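Local coordinates for phosphotriesterase family protein (Listeria monocytogenes serotype 4b str. H7858, PDB 3PNZ) that probably hydrolyses phosphorylated sugar lactones, as a zinc-dependent lactonase built on the amidohydrolase fold, at residues 135-140 / 176-182; 2-6 / 326-330. All blocks are in the same frame, centred on the assembly; numbering follows the deposited sequence.

Contact 1: residues 135-140 / 176-182; sequences VVNEVE and AHHETKA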
loop_
_atom_site.group_PDB
_atom_site.type_symbol
_atom_site.label_atom_id
_atom_site.label_comp_id
_atom_site.label_asym_id
_atom_site.label_seq_id
_atom_site.Cartn_x
_atom_site.Cartn_y
_atom_site.Cartn_z
ATOM N N VAL A 135 3.739 2.139 16.202
ATOM C CA VAL A 135 3.591 2.688 14.860
ATOM C C VAL A 135 4.365 4.000 14.727
ATOM O O VAL A 135 5.047 4.230 13.734
ATOM C CB VAL A 135 2.102 2.906 14.495
ATOM C CG1 VAL A 135 1.968 3.532 13.110
ATOM C CG2 VAL A 135 1.333 1.582 14.565
ATOM N N VAL A 136 4.254 4.861 15.734
ATOM C CA VAL A 136 4.986 6.124 15.720
ATOM C C VAL A 136 6.494 5.885 15.606
ATOM O O VAL A 136 7.190 6.563 14.849
ATOM C CB VAL A 136 4.687 6.962 16.975
ATOM C CG1 VAL A 136 5.611 8.181 17.032
ATOM C CG2 VAL A 136 3.233 7.400 16.984
ATOM N N ASN A 137 6.989 4.902 16.348
ATOM C CA ASN A 137 8.418 4.597 16.340
ATOM C C ASN A 137 8.894 4.095 14.979
ATOM O O ASN A 137 10.020 4.374 14.570
ATOM C CB ASN A 137 8.767 3.603 17.453
ATOM C CG ASN A 137 8.686 4.231 18.846
ATOM O OD1 ASN A 137 8.735 5.455 18.993
ATOM N ND2 ASN A 137 8.557 3.393 19.869
ATOM N N GLU A 138 8.032 3.368 14.264
ATOM C CA GLU A 138 8.382 2.912 12.916
ATOM C C GLU A 138 8.545 4.083 11.944
ATOM O O GLU A 138 9.381 4.042 11.036
ATOM C CB GLU A 138 7.348 1.896 12.392
ATOM C CG GLU A 138 7.372 0.581 13.147
ATOM C CD GLU A 138 6.701 -0.565 12.395
ATOM O OE1 GLU A 138 5.598 -0.367 11.835
ATOM O OE2 GLU A 138 7.278 -1.674 12.376
ATOM N N VAL A 139 7.752 5.131 12.148
ATOM C CA VAL A 139 7.782 6.305 11.286
ATOM C C VAL A 139 8.924 7.253 11.660
ATOM O O VAL A 139 9.583 7.815 10.791
ATOM C CB VAL A 139 6.462 7.085 11.373
ATOM C CG1 VAL A 139 6.572 8.425 10.661
ATOM C CG2 VAL A 139 5.326 6.253 10.770
ATOM N N GLU A 140 9.143 7.407 12.960
ATOM C CA GLU A 140 10.071 8.423 13.467
ATOM C C GLU A 140 11.495 7.926 13.707
ATOM O O GLU A 140 12.452 8.694 13.577
ATOM C CB GLU A 140 9.507 9.050 14.743
ATOM C CG GLU A 140 8.175 9.753 14.544
ATOM C CD GLU A 140 8.272 11.046 13.739
ATOM O OE1 GLU A 140 9.222 11.211 12.943
ATOM O OE2 GLU A 140 7.385 11.911 13.909
ATOM N N ALA A 176 -1.512 7.487 15.739
ATOM C CA ALA A 176 -0.140 7.603 15.244
ATOM C C ALA A 176 -0.070 8.680 14.168
ATOM O O ALA A 176 0.919 9.410 14.074
ATOM C CB ALA A 176 0.376 6.264 14.718
ATOM N N HIS A 177 -1.115 8.792 13.349
ATOM C CA HIS A 177 -1.150 9.893 12.396
ATOM C C HIS A 177 -1.142 11.242 13.115
ATOM O O HIS A 177 -0.443 12.171 12.707
ATOM C CB HIS A 177 -2.367 9.866 11.481
ATOM C CG HIS A 177 -2.605 11.189 10.827
ATOM N ND1 HIS A 177 -1.923 11.590 9.699
ATOM C CD2 HIS A 177 -3.378 12.238 11.194
ATOM C CE1 HIS A 177 -2.290 12.819 9.381
ATOM N NE2 HIS A 177 -3.169 13.237 10.275
ATOM N N HIS A 178 -1.948 11.373 14.160
ATOM C CA HIS A 178 -2.009 12.660 14.855
ATOM C C HIS A 178 -0.630 13.075 15.374
ATOM O O HIS A 178 -0.288 14.261 15.363
ATOM C CB HIS A 178 -3.039 12.644 15.976
ATOM C CG HIS A 178 -4.449 12.737 15.486
ATOM N ND1 HIS A 178 -4.893 13.783 14.707
ATOM C CD2 HIS A 178 -5.516 11.922 15.666
ATOM C CE1 HIS A 178 -6.171 13.609 14.425
ATOM N NE2 HIS A 178 -6.574 12.491 14.999
ATOM N N GLU A 179 0.159 12.096 15.805
ATOM C CA GLU A 179 1.500 12.368 16.339
ATOM C C GLU A 179 2.560 12.667 15.268
ATOM O O GLU A 179 3.425 13.524 15.481
ATOM C CB GLU A 179 1.969 11.225 17.248
ATOM C CG GLU A 179 1.118 11.045 18.512
ATOM C CD GLU A 179 1.748 10.114 19.545
ATOM O OE1 GLU A 179 2.849 9.580 19.290
ATOM O OE2 GLU A 179 1.139 9.915 20.619
ATOM N N THR A 180 2.489 11.980 14.127
ATOM C CA THR A 180 3.548 12.037 13.108
ATOM C C THR A 180 3.182 12.827 11.857
ATOM O O THR A 180 4.069 13.300 11.138
ATOM C CB THR A 180 3.933 10.626 12.630
ATOM O OG1 THR A 180 2.802 10.018 11.980
ATOM C CG2 THR A 180 4.393 9.767 13.802
ATOM N N LYS A 181 1.878 12.932 11.600
ATOM C CA LYS A 181 1.298 13.525 10.392
ATOM C C LYS A 181 1.511 12.690 9.118
ATOM O O LYS A 181 1.320 13.187 8.008
ATOM C CB LYS A 181 1.756 14.975 10.180
ATOM C CG LYS A 181 1.525 15.861 11.392
ATOM C CD LYS A 181 0.051 15.957 11.741
ATOM C CE LYS A 181 -0.173 16.841 12.962
ATOM N NZ LYS A 181 -1.626 17.020 13.204
ATOM N N ALA A 182 1.891 11.422 9.283
ATOM C CA ALA A 182 2.102 10.528 8.143
ATOM C C ALA A 182 0.795 10.215 7.421
ATOM O O ALA A 182 -0.258 10.134 8.053
ATOM C CB ALA A 182 2.762 9.214 8.602
HETATM O O HOH W 1 6.951 13.443 11.663
#
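Helices 128-140 and 164-180 of the TIM barrel pack side by side, and their ends meet here through Val135, Val136, Val139, Ala176 and Thr180. The axes of 135-140 and 176-180 come within 9.6 Å, with a crossing angle of -36°. The small Ala176 methyl fits against the valine branches of the other helix: CB lies 3.5 Å from Val135 CG1, on the buried side where Val135 and Val139 also touch Val153. Val136 sets its two methyls against different residues. CG2 packs on Ala176, and CG1, anti to the backbone N (chi1 172°), slides past Thr180 CG2 at 3.8 Å. The Glu179 side chain crosses Val136 at about a right angle, its carboxylate OE1 3.2 Å from the methyl CG2. Val139 and Thr180 meet tip to tip, CG1 to CB at 4.0 Å. Threonine suits this place because its two branches do different work. The methyl lies against Val136, Val139 and the Glu140 carboxylate, while OG1 bonds Ala176 O at 2.9 Å, on the face of that carbonyl opposite Thr180 N. OG1 also accepts from Ala182 N in an ST turn around Lys181, whose positive phi ends the helix. Glu140, bent at chi2 (-70°), gives OE1 to a salt bridge with Arg5; a water donates to its OE2 at 2.8 Å and to Thr180 O at 2.9 Å.

Contact 2: residues 2-6 / 326-330; sequences SFIRT and FTFKK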
loop_
_atom_site.group_PDB
_atom_site.type_symbol
_atom_site.label_atom_id
_atom_site.label_comp_id
_atom_site.label_asym_id
_atom_site.label_seq_id
_atom_site.Cartn_x
_atom_site.Cartn_y
_atom_site.Cartn_z
ATOM N N SER A 2 6.560 20.747 3.183
ATOM C CA SER A 2 6.201 19.347 3.430
ATOM C C SER A 2 7.080 18.398 2.627
ATOM O O SER A 2 7.907 18.833 1.827
ATOM C CB SER A 2 4.728 19.093 3.119
ATOM O OG SER A 2 4.292 17.935 3.811
ATOM N N PHE A 3 6.896 17.096 2.831
ATOM C CA PHE A 3 7.827 16.125 2.268
ATOM C C PHE A 3 7.205 14.740 2.176
ATOM O O PHE A 3 6.178 14.475 2.797
ATOM C CB PHE A 3 9.070 16.029 3.155
ATOM C CG PHE A 3 8.770 15.613 4.565
ATOM C CD1 PHE A 3 8.717 14.266 4.914
ATOM C CD2 PHE A 3 8.531 16.560 5.543
ATOM C CE1 PHE A 3 8.433 13.879 6.221
ATOM C CE2 PHE A 3 8.246 16.180 6.843
ATOM C CZ PHE A 3 8.199 14.830 7.181
ATOM N N ILE A 4 7.844 13.867 1.404
ATOM C CA ILE A 4 7.538 12.434 1.409
ATOM C C ILE A 4 8.713 11.690 2.046
ATOM O O ILE A 4 9.881 11.954 1.719
ATOM C CB ILE A 4 7.278 11.901 -0.022
ATOM C CG1 ILE A 4 5.980 12.490 -0.573
ATOM C CG2 ILE A 4 7.206 10.375 -0.023
ATOM C CD1 ILE A 4 6.130 13.171 -1.896
ATOM N N ARG A 5 8.408 10.776 2.964
ATOM C CA ARG A 5 9.440 10.068 3.706
ATOM C C ARG A 5 9.798 8.749 3.033
ATOM O O ARG A 5 8.991 7.810 2.996
ATOM C CB ARG A 5 9.006 9.841 5.160
ATOM C CG ARG A 5 9.964 9.003 5.981
ATOM C CD ARG A 5 9.867 9.326 7.470
ATOM N NE ARG A 5 10.261 10.714 7.724
ATOM C CZ ARG A 5 10.157 11.331 8.894
ATOM N NH1 ARG A 5 9.673 10.697 9.953
ATOM N NH2 ARG A 5 10.534 12.598 9.002
ATOM N N THR A 6 11.005 8.696 2.476
ATOM C CA THR A 6 11.503 7.485 1.824
ATOM C C THR A 6 12.579 6.836 2.693
ATOM O O THR A 6 13.051 7.428 3.657
ATOM C CB THR A 6 12.098 7.765 0.426
ATOM O OG1 THR A 6 13.378 8.394 0.559
ATOM C CG2 THR A 6 11.164 8.640 -0.428
ATOM N N PHE A 326 1.008 11.129 -0.640
ATOM C CA PHE A 326 2.051 10.588 0.223
ATOM C C PHE A 326 2.891 11.627 0.974
ATOM O O PHE A 326 3.815 11.272 1.695
ATOM C CB PHE A 326 2.921 9.600 -0.556
ATOM C CG PHE A 326 2.147 8.405 -1.040
ATOM C CD1 PHE A 326 1.664 7.472 -0.132
ATOM C CD2 PHE A 326 1.859 8.247 -2.391
ATOM C CE1 PHE A 326 0.922 6.377 -0.568
ATOM C CE2 PHE A 326 1.119 7.153 -2.830
ATOM C CZ PHE A 326 0.659 6.224 -1.916
ATOM N N THR A 327 2.544 12.901 0.831
ATOM C CA THR A 327 3.214 13.933 1.618
ATOM C C THR A 327 2.729 13.885 3.056
ATOM O O THR A 327 1.547 13.641 3.313
ATOM C CB THR A 327 2.911 15.319 1.083
ATOM O OG1 THR A 327 1.490 15.514 1.100
ATOM C CG2 THR A 327 3.445 15.471 -0.333
ATOM N N PHE A 328 3.637 14.108 3.999
ATOM C CA PHE A 328 3.248 14.266 5.399
ATOM C C PHE A 328 2.355 15.493 5.543
ATOM O O PHE A 328 2.463 16.458 4.774
ATOM C CB PHE A 328 4.488 14.392 6.289
ATOM C CG PHE A 328 5.012 13.077 6.797
ATOM C CD1 PHE A 328 5.313 12.047 5.914
ATOM C CD2 PHE A 328 5.212 12.876 8.145
ATOM C CE1 PHE A 328 5.795 10.835 6.380
ATOM C CE2 PHE A 328 5.705 11.677 8.618
ATOM C CZ PHE A 328 5.996 10.653 7.729
ATOM N N LYS A 329 1.477 15.477 6.536
ATOM C CA LYS A 329 0.461 16.519 6.629
ATOM C C LYS A 329 0.882 17.627 7.600
ATOM O O LYS A 329 0.259 17.837 8.639
ATOM C CB LYS A 329 -0.896 15.916 7.018
ATOM C CG LYS A 329 -1.255 14.646 6.214
ATOM C CD LYS A 329 -1.190 14.875 4.699
ATOM C CE LYS A 329 -1.414 13.553 3.934
ATOM N NZ LYS A 329 -1.220 13.681 2.449
ATOM N N LYS A 330 1.949 18.331 7.240
ATOM C CA LYS A 330 2.444 19.429 8.062
ATOM C C LYS A 330 3.146 20.447 7.173
ATOM O O LYS A 330 3.749 20.083 6.159
ATOM C CB LYS A 330 3.400 18.905 9.134
ATOM C CG LYS A 330 4.511 18.040 8.576
ATOM C CD LYS A 330 5.567 17.737 9.611
ATOM C CE LYS A 330 4.975 17.115 10.855
ATOM N NZ LYS A 330 6.035 16.857 11.868
ATOM O OXT LYS A 330 3.112 21.651 7.451
HETATM O O HOH W 2 5.557 22.278 5.348
HETATM O O HOH W 3 5.645 9.863 3.132
#
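The rings of Phe3 and Phe328 form an offset stack, centroids 4.7 Å apart and planes inclined by 26°. Phe3 CE1 lies over one face of the Phe328 ring, toward its rim, and Phe328 CB over one face of the Phe3 ring in a CH-pi contact. Water 3 sits at the Phe328 edge. A chi1 of 59° sets Phe3 CG between its own backbone N and carbonyl carbon, turning the ring back to the other chain end although its CB points away. Arg5 approaches Phe328 obliquely, CB 3.6 Å from CE1; its guanidinium has the phenylalanine over one face, while NE pairs with Asp10. The backbones join through Phe328 N, which donates to Phe3 O at 2.8 Å. Two waters extend the seam, water 2 from Ser2 N to Lys330 O and water 3 from Arg5 N to Phe326 O. The buried Ile4 runs its chain along the Phe326 carbonyl, CG1 3.4 Å from Phe326 O, and its CD1 meets the Thr327 methyl CG2. Aromatic stacking plus one direct backbone bond and water bridges implies that the two chain ends are fastened together without pairing as regular strands.

In the fold
The two contacts lie about 12 Å apart, centre to centre. Contact 2 joins the first residues to the last, so both segments of contact 1, on helices 128-140 and 164-180, come between its partners in sequence. They also touch in space. Arg5 NH1 bonds Val139 O, while Lys329 N meets Lys181 O at 2.7 Å in a probable hydrogen bond. Phe328 packs against Thr180 O and Ala182 CB, just before strand 184-186. The N-terminal segment, through Arg5, is thus fastened to the end of helix 128-140 and the C-terminal segment to the end of helix 164-180, and strand 4-6, paired with 9-11, is tied to the same place.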